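PDB 4W78: hydratase ChsH1 from Mycobacterium tuberculosis, which catalyses, with its partner ChsH2, the hydration of 3-oxo-4,17-pregnadiene-20-carboxyl-CoA in cholesterol side-chain degradation. Local coordinates for the interface of chains A and B. Coordinates in Å, arbitrary orientation; residue numbers count along the deposited sequence, not the author numbering. Chains: chain A, Hydratase ChsH1; chain B, Hydratase ChsH2.

Contact 1: the interface of chains A and B. Residues chain A 31, 35, 69, 71-72; chain B 26-29, 53.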
loop_
_atom_site.group_PDB
_atom_site.type_symbol
_atom_site.label_atom_id
_atom_site.label_comp_id
_atom_site.label_asym_id
_atom_site.label_seq_id
_atom_site.Cartn_x
_atom_site.Cartn_y
_atom_site.Cartn_z
ATOM N N MET A 31 4.669 2.515 8.510
ATOM C CA MET A 31 4.284 1.204 7.980
ATOM C C MET A 31 3.518 0.338 8.982
ATOM O O MET A 31 2.630 -0.392 8.579
ATOM C CB MET A 31 5.498 0.470 7.431
ATOM C CG MET A 31 5.984 1.101 6.167
ATOM S SD MET A 31 7.445 0.341 5.459
ATOM C CE MET A 31 6.985 -1.393 5.479
ATOM N N TRP A 35 -0.364 -1.015 8.300
ATOM C CA TRP A 35 -0.662 -2.427 8.516
ATOM C C TRP A 35 -1.773 -2.622 9.544
ATOM O O TRP A 35 -2.759 -3.313 9.257
ATOM C CB TRP A 35 0.629 -3.151 8.909
ATOM C CG TRP A 35 0.605 -4.655 8.922
ATOM C CD1 TRP A 35 1.062 -5.491 7.949
ATOM C CD2 TRP A 35 0.160 -5.491 9.997
ATOM N NE1 TRP A 35 0.919 -6.810 8.348
ATOM C CE2 TRP A 35 0.367 -6.831 9.600
ATOM C CE3 TRP A 35 -0.370 -5.233 11.262
ATOM C CZ2 TRP A 35 0.045 -7.907 10.416
ATOM C CZ3 TRP A 35 -0.716 -6.321 12.077
ATOM C CH2 TRP A 35 -0.511 -7.633 11.641
ATOM N N VAL A 69 7.055 -8.499 6.253
ATOM C CA VAL A 69 6.759 -7.264 5.535
ATOM C C VAL A 69 8.011 -6.407 5.345
ATOM O O VAL A 69 8.232 -5.839 4.274
ATOM C CB VAL A 69 5.663 -6.452 6.275
ATOM C CG1 VAL A 69 5.348 -5.173 5.546
ATOM C CG2 VAL A 69 4.413 -7.311 6.412
ATOM N N THR A 71 11.023 -7.077 4.861
ATOM C CA THR A 71 11.999 -7.512 3.865
ATOM C C THR A 71 11.398 -7.876 2.505
ATOM O O THR A 71 12.093 -8.391 1.634
ATOM C CB THR A 71 12.866 -8.679 4.385
ATOM O OG1 THR A 71 12.022 -9.663 4.980
ATOM C CG2 THR A 71 13.835 -8.192 5.462
ATOM N N MET A 72 10.123 -7.578 2.296
ATOM C CA MET A 72 9.536 -7.763 0.971
ATOM C C MET A 72 10.283 -6.946 -0.074
ATOM O O MET A 72 10.721 -5.828 0.205
ATOM C CB MET A 72 8.047 -7.372 0.962
ATOM C CG MET A 72 7.179 -8.265 1.850
ATOM S SD MET A 72 7.089 -9.990 1.272
ATOM C CE MET A 72 5.836 -9.863 0.010
ATOM N N ALA B 26 -0.546 -3.315 2.311
ATOM C CA ALA B 26 0.043 -2.993 3.613
ATOM C C ALA B 26 1.044 -4.047 4.073
ATOM O O ALA B 26 1.915 -3.762 4.914
ATOM C CB ALA B 26 -1.023 -2.792 4.674
ATOM N N THR B 27 0.925 -5.258 3.530
ATOM C CA THR B 27 1.952 -6.286 3.750
ATOM C C THR B 27 3.056 -6.256 2.705
ATOM O O THR B 27 3.933 -7.120 2.734
ATOM C CB THR B 27 1.379 -7.724 3.838
ATOM O OG1 THR B 27 0.827 -8.122 2.568
ATOM C CG2 THR B 27 0.292 -7.820 4.922
ATOM N N ARG B 28 3.025 -5.234 1.840
ATOM C CA ARG B 28 4.013 -5.020 0.773
ATOM C C ARG B 28 4.095 -6.182 -0.207
ATOM O O ARG B 28 5.162 -6.501 -0.761
ATOM C CB ARG B 28 5.388 -4.659 1.345
ATOM C CG ARG B 28 5.336 -3.357 2.120
ATOM C CD ARG B 28 6.716 -2.878 2.493
ATOM N NE ARG B 28 7.547 -2.648 1.325
ATOM C CZ ARG B 28 8.759 -3.160 1.164
ATOM N NH1 ARG B 28 9.293 -3.929 2.114
ATOM N NH2 ARG B 28 9.437 -2.898 0.058
ATOM N N ASP B 29 2.934 -6.779 -0.457
ATOM C CA ASP B 29 2.790 -7.867 -1.393
ATOM C C ASP B 29 2.060 -7.315 -2.614
ATOM O O ASP B 29 0.845 -7.014 -2.546
ATOM C CB ASP B 29 1.964 -8.940 -0.719
ATOM C CG ASP B 29 1.802 -10.152 -1.550
ATOM O OD1 ASP B 29 2.012 -10.135 -2.795
ATOM O OD2 ASP B 29 1.437 -11.159 -0.925
ATOM N N LEU B 53 0.353 -13.234 4.074
ATOM C CA LEU B 53 0.779 -12.340 5.149
ATOM C C LEU B 53 -0.416 -11.733 5.886
ATOM O O LEU B 53 -0.352 -11.464 7.093
ATOM C CB LEU B 53 1.675 -11.243 4.594
ATOM C CG LEU B 53 3.109 -11.715 4.359
ATOM C CD1 LEU B 53 3.861 -10.664 3.601
ATOM C CD2 LEU B 53 3.756 -11.938 5.717
HETATM O O HOH W 1 2.863 -1.394 5.844
HETATM O O HOH W 2 1.679 -9.500 7.828
#
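A:Met72 and A:Val69 close around B:Arg28, a textbook case of one chain fixing a partner's loop through main-chain oxygens as well as side chains. The aliphatic stem of B:Arg28 bends about its CG-CD bond (chi3 60°), which carries the guanidinium NH1 to A:Val69 O at 3.1 Å. That hydrogen bond approaches nearly along the C=O axis (164°), with the acceptor tilted from the guanidinium plane; a weak, strongly bent bond links NH1 to A:Met72 O. A:Val69 O lies in the last turn of the short helix 67-70 and A:Met72 O just beyond, so the partial negative charge there would probably favour the guanidinium.

Apolar contacts support the grip. A:Val69 spreads its methyls over the loop, CG1 at 3.9 Å from B:Arg28 CG and CG2 at 3.8 Å from B:Thr27 CA. A:Met72 is doubly bent, so that its CE methyl doubles back to B:Asp29 CA at 3.9 Å, while its sulphur meets the tip of B:Leu53. Over the arginine stem comes A:Met31, whose CE packs tightly on CD. The indole of A:Trp35 turns its edge to B:Ala26 O, and its NE1 reaches B:Leu53 O through a water; a second water joins A:Met31 O to B:Ala26 O.

B:Asp29 begins the Asp-x4-His hydratase motif completed by B:His34. By holding the loop just ahead of it, ChsH1 probably helps to position the catalytic segment of ChsH2.

Contact 2: the interface of chains A and B. Residues chain A 57, 64, 109, 112; chain B 60, 71-73.
Extended backbone at A:Tyr112, in a loop of ChsH1, faces the start of a ChsH2 strand, where B:Ile73 directs its N-H at the tyrosine. The receiving atom is the phenol oxygen: B:Ile73 N donates to A:Tyr112 OH at 2.9 Å, almost straight (168° at H) and in the plane of the ring.

What holds the ring at this angle illustrates how a chain prepares its own side chain for a partner. A:Pro64 CG lies 3.3 Å above one face and A:His57 CE1 rests over the other, both towards the rim. With CG anti to its carbonyl carbon (chi1 -65°), B:Leu72 sends methyl CD2 to A:His57 CE1 at 3.5 Å and to A:Tyr112 CE1 at 3.6 Å, lying over the same face of A:Tyr112 as the imidazole. Across the proline, the B:Gln60 side chain passes at about a right angle, its amide OE1 touching CB and CD. A:Tyr109 takes A:Pro64 CB over the centre of its ring and runs alongside B:Ile73, meeting CG2.

Waters add bridges: one joins A:His57 NE2 to B:Ala71 O, another A:Tyr109 O to B:Ile73 O.

The site brings the end of ChsH1 strand 99-109 and nearby loops against the first residues of ChsH2 strand 72-80, with B:Gln60 reaching in from helix 52-67.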
loop_
_atom_site.group_PDB
_atom_site.type_symbol
_atom_site.label_atom_id
_atom_site.label_comp_id
_atom_site.label_asym_id
_atom_site.label_seq_id
_atom_site.Cartn_x
_atom_site.Cartn_y
_atom_site.Cartn_z
ATOM N N HIS A 57 6.893 -3.640 27.321
ATOM C CA HIS A 57 7.780 -3.313 26.210
ATOM C C HIS A 57 8.456 -1.960 26.453
ATOM O O HIS A 57 7.911 -1.123 27.169
ATOM C CB HIS A 57 6.993 -3.293 24.903
ATOM C CG HIS A 57 6.293 -4.583 24.608
ATOM N ND1 HIS A 57 6.961 -5.704 24.165
ATOM C CD2 HIS A 57 4.986 -4.931 24.693
ATOM C CE1 HIS A 57 6.092 -6.684 23.974
ATOM N NE2 HIS A 57 4.888 -6.241 24.286
ATOM N N PRO A 64 4.369 -8.760 15.647
ATOM C CA PRO A 64 5.286 -9.841 15.260
ATOM C C PRO A 64 5.037 -10.314 13.833
ATOM O O PRO A 64 5.994 -10.565 13.087
ATOM C CB PRO A 64 4.956 -10.945 16.260
ATOM C CG PRO A 64 4.536 -10.176 17.492
ATOM C CD PRO A 64 3.771 -8.984 16.979
ATOM N N TYR A 109 8.827 -16.036 16.569
ATOM C CA TYR A 109 9.277 -14.684 16.907
ATOM C C TYR A 109 10.072 -14.727 18.210
ATOM O O TYR A 109 9.529 -15.026 19.275
ATOM C CB TYR A 109 8.076 -13.736 17.034
ATOM C CG TYR A 109 7.069 -13.921 15.919
ATOM C CD1 TYR A 109 7.347 -13.490 14.621
ATOM C CD2 TYR A 109 5.853 -14.546 16.155
ATOM C CE1 TYR A 109 6.435 -13.685 13.592
ATOM C CE2 TYR A 109 4.940 -14.745 15.140
ATOM C CZ TYR A 109 5.236 -14.303 13.858
ATOM O OH TYR A 109 4.319 -14.506 12.863
ATOM N N TYR A 112 9.963 -9.075 20.300
ATOM C CA TYR A 112 9.289 -8.004 19.586
ATOM C C TYR A 112 10.320 -6.975 19.120
ATOM O O TYR A 112 11.319 -6.718 19.811
ATOM C CB TYR A 112 8.246 -7.332 20.502
ATOM C CG TYR A 112 6.948 -8.109 20.632
ATOM C CD1 TYR A 112 6.931 -9.399 21.164
ATOM C CD2 TYR A 112 5.746 -7.552 20.235
ATOM C CE1 TYR A 112 5.742 -10.116 21.272
ATOM C CE2 TYR A 112 4.553 -8.243 20.355
ATOM C CZ TYR A 112 4.556 -9.527 20.863
ATOM O OH TYR A 112 3.368 -10.214 20.961
ATOM N N GLN B 60 -3.018 -13.486 14.164
ATOM C CA GLN B 60 -2.428 -12.777 15.299
ATOM C C GLN B 60 -3.459 -11.894 16.009
ATOM O O GLN B 60 -3.623 -11.971 17.235
ATOM C CB GLN B 60 -1.247 -11.937 14.823
ATOM C CG GLN B 60 -0.563 -11.172 15.925
ATOM C CD GLN B 60 0.651 -10.465 15.425
ATOM O OE1 GLN B 60 1.751 -11.021 15.416
ATOM N NE2 GLN B 60 0.468 -9.237 14.996
ATOM N N ALA B 71 -0.425 -9.999 25.919
ATOM C CA ALA B 71 -0.061 -11.275 25.308
ATOM C C ALA B 71 1.228 -11.145 24.504
ATOM O O ALA B 71 1.440 -10.149 23.803
ATOM C CB ALA B 71 -1.184 -11.780 24.419
ATOM N N LEU B 72 2.092 -12.149 24.609
ATOM C CA LEU B 72 3.304 -12.194 23.806
ATOM C C LEU B 72 3.223 -13.341 22.822
ATOM O O LEU B 72 3.258 -14.503 23.213
ATOM C CB LEU B 72 4.535 -12.379 24.693
ATOM C CG LEU B 72 4.838 -11.227 25.645
ATOM C CD1 LEU B 72 5.920 -11.646 26.598
ATOM C CD2 LEU B 72 5.271 -10.008 24.845
ATOM N N ILE B 73 3.114 -13.014 21.541
ATOM C CA ILE B 73 3.043 -14.037 20.503
ATOM C C ILE B 73 4.416 -14.640 20.230
ATOM O O ILE B 73 5.365 -13.923 19.905
ATOM C CB ILE B 73 2.474 -13.457 19.197
ATOM C CG1 ILE B 73 1.085 -12.850 19.457
ATOM C CG2 ILE B 73 2.430 -14.528 18.106
ATOM C CD1 ILE B 73 0.099 -13.839 20.030
HETATM O O HOH W 3 7.962 -13.085 20.758
HETATM O O HOH W 4 2.520 -7.709 24.725
#

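Contact 3: the interface of chains A and B. Residues chain A 34-35, 38-39; chain B 22-23, 26-27.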
loop_
_atom_site.group_PDB
_atom_site.type_symbol
_atom_site.label_atom_id
_atom_site.label_comp_id
_atom_site.label_asym_id
_atom_site.label_seq_id
_atom_site.Cartn_x
_atom_site.Cartn_y
_atom_site.Cartn_z
ATOM N N ASN A 34 0.021 1.688 8.618
ATOM C CA ASN A 34 -0.675 1.216 7.429
ATOM C C ASN A 34 -1.190 -0.200 7.654
ATOM O O ASN A 34 -2.299 -0.546 7.237
ATOM C CB ASN A 34 0.246 1.244 6.204
ATOM C CG ASN A 34 0.547 2.662 5.710
ATOM O OD1 ASN A 34 -0.152 3.617 6.038
ATOM N ND2 ASN A 34 1.584 2.783 4.896
ATOM N N TRP A 35 -0.364 -1.015 8.300
ATOM C CA TRP A 35 -0.662 -2.427 8.516
ATOM C C TRP A 35 -1.773 -2.622 9.544
ATOM O O TRP A 35 -2.759 -3.313 9.257
ATOM C CB TRP A 35 0.629 -3.151 8.909
ATOM C CG TRP A 35 0.605 -4.655 8.922
ATOM C CD1 TRP A 35 1.062 -5.491 7.949
ATOM C CD2 TRP A 35 0.160 -5.491 9.997
ATOM N NE1 TRP A 35 0.919 -6.810 8.348
ATOM C CE2 TRP A 35 0.367 -6.831 9.600
ATOM C CE3 TRP A 35 -0.370 -5.233 11.262
ATOM C CZ2 TRP A 35 0.045 -7.907 10.416
ATOM C CZ3 TRP A 35 -0.716 -6.321 12.077
ATOM C CH2 TRP A 35 -0.511 -7.633 11.641
ATOM N N ALA A 38 -5.175 -1.591 8.054
ATOM C CA ALA A 38 -5.761 -2.487 7.056
ATOM C C ALA A 38 -6.203 -3.815 7.687
ATOM O O ALA A 38 -7.262 -4.337 7.341
ATOM C CB ALA A 38 -4.770 -2.729 5.915
ATOM N N ILE A 39 -5.379 -4.365 8.577
ATOM C CA ILE A 39 -5.687 -5.633 9.258
ATOM C C ILE A 39 -6.846 -5.439 10.231
ATOM O O ILE A 39 -7.595 -6.381 10.520
ATOM C CB ILE A 39 -4.416 -6.164 10.001
ATOM C CG1 ILE A 39 -3.304 -6.507 8.999
ATOM C CG2 ILE A 39 -4.722 -7.393 10.880
ATOM C CD1 ILE A 39 -3.625 -7.693 8.086
ATOM N N SER B 22 -6.166 -3.518 0.310
ATOM C CA SER B 22 -5.448 -2.726 1.305
ATOM C C SER B 22 -4.560 -3.584 2.193
ATOM O O SER B 22 -3.445 -3.156 2.545
ATOM C CB SER B 22 -6.413 -1.883 2.144
ATOM O OG SER B 22 -7.272 -2.714 2.895
ATOM N N THR B 23 -5.022 -4.769 2.578
ATOM C CA THR B 23 -4.184 -5.634 3.398
ATOM C C THR B 23 -2.990 -6.148 2.608
ATOM O O THR B 23 -1.872 -6.165 3.111
ATOM C CB THR B 23 -4.965 -6.812 4.025
ATOM O OG1 THR B 23 -5.637 -7.572 2.999
ATOM C CG2 THR B 23 -5.970 -6.296 5.074
ATOM N N ALA B 26 -0.546 -3.315 2.311
ATOM C CA ALA B 26 0.043 -2.993 3.613
ATOM C C ALA B 26 1.044 -4.047 4.073
ATOM O O ALA B 26 1.915 -3.762 4.914
ATOM C CB ALA B 26 -1.023 -2.792 4.674
ATOM N N THR B 27 0.925 -5.258 3.530
ATOM C CA THR B 27 1.952 -6.286 3.750
ATOM C C THR B 27 3.056 -6.256 2.705
ATOM O O THR B 27 3.933 -7.120 2.734
ATOM C CB THR B 27 1.379 -7.724 3.838
ATOM O OG1 THR B 27 0.827 -8.122 2.568
ATOM C CG2 THR B 27 0.292 -7.820 4.922
HETATM O O HOH W 5 -8.759 -3.087 5.243
#
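Helix packs on helix where A:Ala38 meets B:Ser22, B:Thr23 and B:Ala26, a largely apolar, water-edged seam that helps to join ChsH1 to ChsH2 in their complex. The principle on show is close approach through small residues: the CA atoms of A:Ala38 and B:Ser22 are 5.8 Å apart, and the helices run in opposite senses, crossing at a clear slant.

The A:Ala38 methyl, CB, sits 3.6 Å from B:Ser22 O and 3.9 Å from B:Ala26 CB. In return, the B:Ala26 methyl lies against the backbone oxygen of A:Asn34. B:Thr23 presents its methyl rather than its hydroxyl: CG2 is anti to the carbonyl carbon, with OG1 between the backbone N and that carbon (chi1 55°). CG2 thereby touches A:Ala38 O at 3.3 Å, a van der Waals contact, and meets A:Ile39 CD1 at 4.1 Å with the side chains nearly perpendicular.

A:Ile39 has a second task within its own chain, for its CG1 lies 3.6 Å above the indole of A:Trp35, over the centre of one face, and so helps to keep that ring in place. No direct polar bond spans the seam. Instead, B:Ser22 OG reaches a water 2.8 Å away, which also contacts A:Ala38 O.

The two partners are ChsH1 helix 29-39, at its C-terminal half, and the last turns of ChsH2 helix 17-26, just before the loop that begins at B:Thr27.

Contacts 1 and 3 are neighbours, their C-alpha centres about 7 Å apart, and share A:Trp35, B:Ala26 and B:Thr27; ChsH1 helix 29-39 and the end of ChsH2 helix 17-26 serve both. Contact 3 thus continues into contact 1, so helix packing and the hold on the loop before the catalytic motif are probably coupled. The C-alpha centre of contact 2 lies about 17 Å from that of contact 1 and 18 Å from that of contact 3, but ChsH2 helix 52-67 contributes to contacts 1 and 2. Such separated patches should resist rocking of the chains, and each recurs in both ChsH1-ChsH2 pairs of the deposited assembly.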